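Local structure of glycosyl transferase, group 1 family protein (Staphylococcus aureus, 4WAC) at residues Leu101-Glu106 / Phe117-Gly122; Tyr94-Glu99 / Glu147-Ile152. The protein belongs to the group 1 glycosyl transferases of the GT-B clan, whose two parallel-sheet domains are here accompanied by a long antiparallel sheet. All coordinates share one frame; numbering follows the deposited sequence.

Interaction 1 of 2, residues Leu101-Glu106 / Phe117-Gly122; sequences LKNTIE and FDITTG
N103 and D118 meet where the hairpin of strands 104-108 and 113-118 frays into turns, and the asparagine side chain shows how one amide can tie a loop to its neighbour. Its CB lies no nearer than 4.1 Å to D118 OD1. With CG anti to the backbone N (chi1 -158°), the amide swings over to D118, and CG and OD1 pass obliquely across I119, OD1 nearest CG1. The work is done by ND2, which donates twice within its own amide plane: to D118 OD1 at 2.9 Å, from above the carboxylate plane, and to T120 OG1 at 3.1 Å, nearly straight at 169°. These two bonds fix the rotation of the amide.

The backbone carries the pairing onward. I119 N donates to N103 O at 2.8 Å; beyond the non-hydrogen-bonded pair of T104 and D118, I105 and F117 form an antiparallel hydrogen-bonded pair, with bonds in both directions. Beside that ladder, I105 CG2 packs on I119 CG2 at 3.6 Å. The other carboxylate oxygen of D118, OD2, accepts from T121 N at 2.8 Å through its anti lone pair, the one turned away from OD1, an Asx motif that shapes the turn after the strand. The second subunit covers both strand and turn: its Y197 ring meets F117, and its N90 ND2 is hydrogen-bonded to T120 O. The carboxylate is thus shared between turn and partner loop, and its hydrogen-bond donors would probably help to stabilise a negative charge where the hairpin ends.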
loop_
_atom_site.group_PDB
_atom_site.type_symbol
_atom_site.label_atom_id
_atom_site.label_comp_id
_atom_site.label_asym_id
_atom_site.label_seq_id
_atom_site.Cartn_x
_atom_site.Cartn_y
_atom_site.Cartn_z
ATOM N N LEU A 101 4.433 28.440 8.850
ATOM C CA LEU A 101 3.859 28.478 10.211
ATOM C C LEU A 101 2.998 29.697 10.483
ATOM O O LEU A 101 2.406 29.814 11.554
ATOM C CB LEU A 101 4.971 28.434 11.253
ATOM C CG LEU A 101 5.685 27.099 11.203
ATOM C CD1 LEU A 101 6.932 27.134 12.099
ATOM C CD2 LEU A 101 4.692 26.033 11.631
ATOM N N LYS A 102 2.942 30.642 9.554
ATOM C CA LYS A 102 2.107 31.816 9.828
ATOM C C LYS A 102 0.605 31.444 9.737
ATOM O O LYS A 102 0.238 30.388 9.222
ATOM C CB LYS A 102 2.476 32.953 8.884
ATOM C CG LYS A 102 2.006 32.787 7.478
ATOM C CD LYS A 102 2.413 34.014 6.670
ATOM C CE LYS A 102 1.932 33.910 5.240
ATOM N NZ LYS A 102 2.186 35.191 4.528
ATOM N N ASN A 103 -0.255 32.274 10.294
ATOM C CA ASN A 103 -1.683 31.966 10.302
ATOM C C ASN A 103 -2.010 30.663 11.046
ATOM O O ASN A 103 -2.930 29.919 10.646
ATOM C CB ASN A 103 -2.219 31.892 8.857
ATOM C CG ASN A 103 -3.744 32.113 8.771
ATOM O OD1 ASN A 103 -4.235 33.188 9.123
ATOM N ND2 ASN A 103 -4.489 31.108 8.257
ATOM N N THR A 104 -1.270 30.363 12.114
ATOM C CA THR A 104 -1.606 29.178 12.912
ATOM C C THR A 104 -1.892 29.526 14.367
ATOM O O THR A 104 -1.382 30.493 14.902
ATOM C CB THR A 104 -0.481 28.116 12.884
ATOM O OG1 THR A 104 0.728 28.680 13.410
ATOM C CG2 THR A 104 -0.232 27.614 11.451
ATOM N N ILE A 105 -2.717 28.724 15.008
ATOM C CA ILE A 105 -2.740 28.710 16.458
ATOM C C ILE A 105 -1.950 27.540 16.992
ATOM O O ILE A 105 -1.817 26.478 16.336
ATOM C CB ILE A 105 -4.129 28.597 17.004
ATOM C CG1 ILE A 105 -4.923 27.620 16.158
ATOM C CG2 ILE A 105 -4.809 29.958 17.081
ATOM C CD1 ILE A 105 -6.077 27.037 16.973
ATOM N N GLU A 106 -1.463 27.726 18.206
ATOM C CA GLU A 106 -0.661 26.737 18.869
ATOM C C GLU A 106 -1.497 25.967 19.849
ATOM O O GLU A 106 -2.263 26.562 20.593
ATOM C CB GLU A 106 0.488 27.406 19.618
ATOM C CG GLU A 106 1.418 26.454 20.288
ATOM C CD GLU A 106 2.360 27.166 21.231
ATOM O OE1 GLU A 106 2.165 28.378 21.452
ATOM O OE2 GLU A 106 3.325 26.531 21.697
ATOM N N PHE A 117 -2.119 24.701 13.975
ATOM C CA PHE A 117 -3.266 24.487 13.111
ATOM C C PHE A 117 -3.611 25.768 12.394
ATOM O O PHE A 117 -3.632 26.828 13.010
ATOM C CB PHE A 117 -4.472 23.995 13.922
ATOM C CG PHE A 117 -4.259 22.674 14.593
ATOM C CD1 PHE A 117 -3.604 22.595 15.825
ATOM C CD2 PHE A 117 -4.706 21.485 13.988
ATOM C CE1 PHE A 117 -3.388 21.354 16.443
ATOM C CE2 PHE A 117 -4.505 20.230 14.617
ATOM C CZ PHE A 117 -3.841 20.169 15.848
ATOM N N ASP A 118 -3.879 25.682 11.090
ATOM C CA ASP A 118 -4.218 26.877 10.320
ATOM C C ASP A 118 -5.493 27.527 10.877
ATOM O O ASP A 118 -6.508 26.835 11.047
ATOM C CB ASP A 118 -4.441 26.523 8.838
ATOM C CG ASP A 118 -4.739 27.755 7.998
ATOM O OD1 ASP A 118 -3.789 28.405 7.508
ATOM O OD2 ASP A 118 -5.928 28.111 7.878
ATOM N N ILE A 119 -5.500 28.839 11.104
ATOM C CA ILE A 119 -6.670 29.386 11.770
ATOM C C ILE A 119 -7.839 29.626 10.813
ATOM O O ILE A 119 -8.965 29.832 11.257
ATOM C CB ILE A 119 -6.370 30.692 12.532
ATOM C CG1 ILE A 119 -6.072 31.860 11.601
ATOM C CG2 ILE A 119 -5.228 30.512 13.512
ATOM C CD1 ILE A 119 -5.666 33.081 12.427
ATOM N N THR A 120 -7.591 29.606 9.517
ATOM C CA THR A 120 -8.669 29.762 8.527
ATOM C C THR A 120 -9.365 28.447 8.195
ATOM O O THR A 120 -10.585 28.410 8.054
ATOM C CB THR A 120 -8.110 30.356 7.220
ATOM O OG1 THR A 120 -7.459 31.593 7.546
ATOM C CG2 THR A 120 -9.233 30.574 6.164
ATOM N N THR A 121 -8.591 27.369 8.068
ATOM C CA THR A 121 -9.141 26.091 7.648
ATOM C C THR A 121 -9.135 25.003 8.701
ATOM O O THR A 121 -9.879 24.014 8.552
ATOM C CB THR A 121 -8.375 25.536 6.432
ATOM O OG1 THR A 121 -7.027 25.280 6.816
ATOM C CG2 THR A 121 -8.374 26.550 5.253
ATOM N N GLY A 122 -8.304 25.148 9.743
ATOM C CA GLY A 122 -8.192 24.139 10.792
ATOM C C GLY A 122 -7.265 22.989 10.403
ATOM O O GLY A 122 -7.120 22.017 11.159
#

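Interaction 2 of 2, residues Tyr94-Glu99 / Glu147-Ile152; sequences YKHISE and ERFSFI
The F149 ring presents one face to I97, whose CD1 sits 4.0 Å from the ring centroid and only 17° off the normal, a CH-pi contact displaced toward the rim at CD2. CG1 of the isoleucine adds a looser touch near F149 CZ. That same CZ approaches the edge of the H96 imidazole, close to its plane, at 4.1 Å from CD2, the two side chains crossing at about a right angle. Y94, about one turn before I97 on the helix, offers its own ring edge: F151 CE2 lies near the tyrosine plane, 3.9 Å from CE1, as the two side chains slide past each other in opposite directions. I97 CD1 also reaches F151 CZ, at 4.0 Å, so a single methyl wedges against both phenylalanines. It is carried there by an extended branch, CD1 anti to CA across the CB-CG1 bond (chi2 168°).

Polar groups flank the apolar core. A water links H96 NE2, 2.8 Å away, to E147 OE2, to which it donates at 3.0 Å. The glutamate also forms salt bridges with R100 and K159, so the carboxylate of the buried E147 is met by two basic side chains and a water; Y94 OH bonds to V156 N.

In the fold, helix 91-101 lies across the antiparallel sheet; the axis of its segment 94-99 passes 11.9 Å from that of segment 147-152, their N-to-C directions 124° apart, with alternate residues F149 and F151 turned toward the helix. L93 of the same helix also touches F149, and I97 packs on F139 of strand 134-141 as well. K135, from that neighbouring strand, makes a cation-pi contact with F151, and T121 of the third subunit packs on H96.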
loop_
_atom_site.group_PDB
_atom_site.type_symbol
_atom_site.label_atom_id
_atom_site.label_comp_id
_atom_site.label_asym_id
_atom_site.label_seq_id
_atom_site.Cartn_x
_atom_site.Cartn_y
_atom_site.Cartn_z
ATOM N N TYR A 94 14.881 30.112 6.372
ATOM C CA TYR A 94 14.145 30.340 7.616
ATOM C C TYR A 94 12.832 30.976 7.262
ATOM O O TYR A 94 11.825 30.760 7.945
ATOM C CB TYR A 94 14.963 31.187 8.634
ATOM C CG TYR A 94 16.097 30.349 9.155
ATOM C CD1 TYR A 94 15.897 29.478 10.224
ATOM C CD2 TYR A 94 17.347 30.340 8.511
ATOM C CE1 TYR A 94 16.915 28.628 10.665
ATOM C CE2 TYR A 94 18.401 29.505 8.965
ATOM C CZ TYR A 94 18.169 28.662 10.052
ATOM O OH TYR A 94 19.179 27.842 10.514
ATOM N N LYS A 95 12.825 31.730 6.169
ATOM C CA LYS A 95 11.594 32.336 5.712
ATOM C C LYS A 95 10.640 31.275 5.220
ATOM O O LYS A 95 9.443 31.303 5.485
ATOM C CB LYS A 95 11.859 33.306 4.612
ATOM C CG LYS A 95 10.653 34.083 4.221
ATOM C CD LYS A 95 10.964 34.897 2.992
ATOM C CE LYS A 95 9.823 35.813 2.665
ATOM N NZ LYS A 95 10.242 36.613 1.491
ATOM N N HIS A 96 11.187 30.314 4.513
ATOM C CA HIS A 96 10.380 29.203 4.032
ATOM C C HIS A 96 9.669 28.513 5.209
ATOM O O HIS A 96 8.455 28.324 5.182
ATOM C CB HIS A 96 11.266 28.251 3.258
ATOM C CG HIS A 96 10.640 26.937 2.946
ATOM N ND1 HIS A 96 9.699 26.767 1.955
ATOM C CD2 HIS A 96 10.851 25.708 3.483
ATOM C CE1 HIS A 96 9.358 25.484 1.893
ATOM N NE2 HIS A 96 10.036 24.826 2.812
ATOM N N ILE A 97 10.429 28.195 6.257
ATOM C CA ILE A 97 9.879 27.567 7.462
ATOM C C ILE A 97 8.872 28.498 8.159
ATOM O O ILE A 97 7.776 28.095 8.520
ATOM C CB ILE A 97 11.003 27.179 8.442
ATOM C CG1 ILE A 97 11.849 26.065 7.823
ATOM C CG2 ILE A 97 10.428 26.723 9.792
ATOM C CD1 ILE A 97 13.138 25.803 8.548
ATOM N N SER A 98 9.240 29.755 8.317
ATOM C CA SER A 98 8.381 30.709 9.000
ATOM C C SER A 98 7.047 30.923 8.265
ATOM O O SER A 98 5.998 31.072 8.900
ATOM C CB SER A 98 9.101 32.040 9.146
ATOM O OG SER A 98 8.216 33.009 9.622
ATOM N N GLU A 99 7.103 30.953 6.934
ATOM C CA GLU A 99 5.909 31.149 6.094
ATOM C C GLU A 99 4.893 30.049 6.294
ATOM O O GLU A 99 3.716 30.315 6.482
ATOM C CB GLU A 99 6.285 31.208 4.612
ATOM C CG GLU A 99 6.869 32.526 4.173
ATOM C CD GLU A 99 5.951 33.674 4.477
ATOM O OE1 GLU A 99 6.281 34.455 5.392
ATOM O OE2 GLU A 99 4.896 33.782 3.819
ATOM N N GLU A 147 7.783 16.101 6.088
ATOM C CA GLU A 147 9.116 16.644 6.288
ATOM C C GLU A 147 9.457 16.829 7.754
ATOM O O GLU A 147 8.577 17.130 8.579
ATOM C CB GLU A 147 9.245 17.981 5.566
ATOM C CG GLU A 147 9.432 17.809 4.049
ATOM C CD GLU A 147 9.620 19.136 3.354
ATOM O OE1 GLU A 147 8.924 20.093 3.759
ATOM O OE2 GLU A 147 10.532 19.224 2.483
ATOM N N ARG A 148 10.734 16.665 8.084
ATOM C CA ARG A 148 11.217 17.090 9.410
ATOM C C ARG A 148 12.462 17.932 9.294
ATOM O O ARG A 148 13.457 17.496 8.688
ATOM C CB ARG A 148 11.514 15.890 10.330
ATOM C CG ARG A 148 12.326 16.316 11.574
ATOM C CD ARG A 148 12.575 15.167 12.524
ATOM N NE ARG A 148 11.371 14.892 13.292
ATOM C CZ ARG A 148 11.274 14.037 14.311
ATOM N NH1 ARG A 148 12.321 13.330 14.730
ATOM N NH2 ARG A 148 10.108 13.890 14.919
ATOM N N PHE A 149 12.415 19.134 9.858
ATOM C CA PHE A 149 13.617 19.956 9.953
ATOM C C PHE A 149 14.260 19.764 11.326
ATOM O O PHE A 149 13.591 19.974 12.349
ATOM C CB PHE A 149 13.304 21.445 9.749
ATOM C CG PHE A 149 12.927 21.820 8.325
ATOM C CD1 PHE A 149 11.594 21.739 7.888
ATOM C CD2 PHE A 149 13.906 22.254 7.417
ATOM C CE1 PHE A 149 11.237 22.108 6.564
ATOM C CE2 PHE A 149 13.561 22.621 6.093
ATOM C CZ PHE A 149 12.224 22.560 5.682
ATOM N N SER A 150 15.552 19.410 11.361
ATOM C CA SER A 150 16.268 19.296 12.636
ATOM C C SER A 150 17.192 20.441 12.900
ATOM O O SER A 150 17.971 20.855 12.026
ATOM C CB SER A 150 17.081 18.012 12.702
ATOM O OG SER A 150 16.213 16.892 12.786
ATOM N N PHE A 151 17.162 20.895 14.149
ATOM C CA PHE A 151 17.880 22.076 14.580
ATOM C C PHE A 151 18.848 21.774 15.693
ATOM O O PHE A 151 18.532 20.992 16.604
ATOM C CB PHE A 151 16.905 23.125 15.135
ATOM C CG PHE A 151 16.036 23.759 14.127
ATOM C CD1 PHE A 151 14.938 23.075 13.617
ATOM C CD2 PHE A 151 16.267 25.071 13.743
ATOM C CE1 PHE A 151 14.068 23.697 12.707
ATOM C CE2 PHE A 151 15.434 25.704 12.832
ATOM C CZ PHE A 151 14.313 25.026 12.311
ATOM N N ILE A 152 19.981 22.459 15.690
ATOM C CA ILE A 152 20.861 22.489 16.858
ATOM C C ILE A 152 21.181 23.954 17.128
ATOM O O ILE A 152 21.522 24.701 16.210
ATOM C CB ILE A 152 22.134 21.678 16.643
ATOM C CG1 ILE A 152 21.783 20.195 16.550
ATOM C CG2 ILE A 152 23.109 21.891 17.807
ATOM C CD1 ILE A 152 22.990 19.331 16.210
HETATM O O HOH W 1 10.967 22.198 2.344
#

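Overall arrangement
Interactions 1 and 2 both reach one antiparallel sheet, 104-108 through 203-205, with their centres about 16 Å apart. The chain leaves helix 91-101, used by interaction 2, and passes almost at once into strand 104-108, the outermost strand used by interaction 1; it then crosses back and forth before strand 144-152 meets the helix. The short-range hairpin pairing of interaction 1 thus falls wholly within the longer excursion that interaction 2 closes: one contact pairs the outermost strand with the next, the other lays a helix over the sheet. Both also reach other subunits, the second and the third respectively, consistent with the sheet and its helix helping to assemble the trimer.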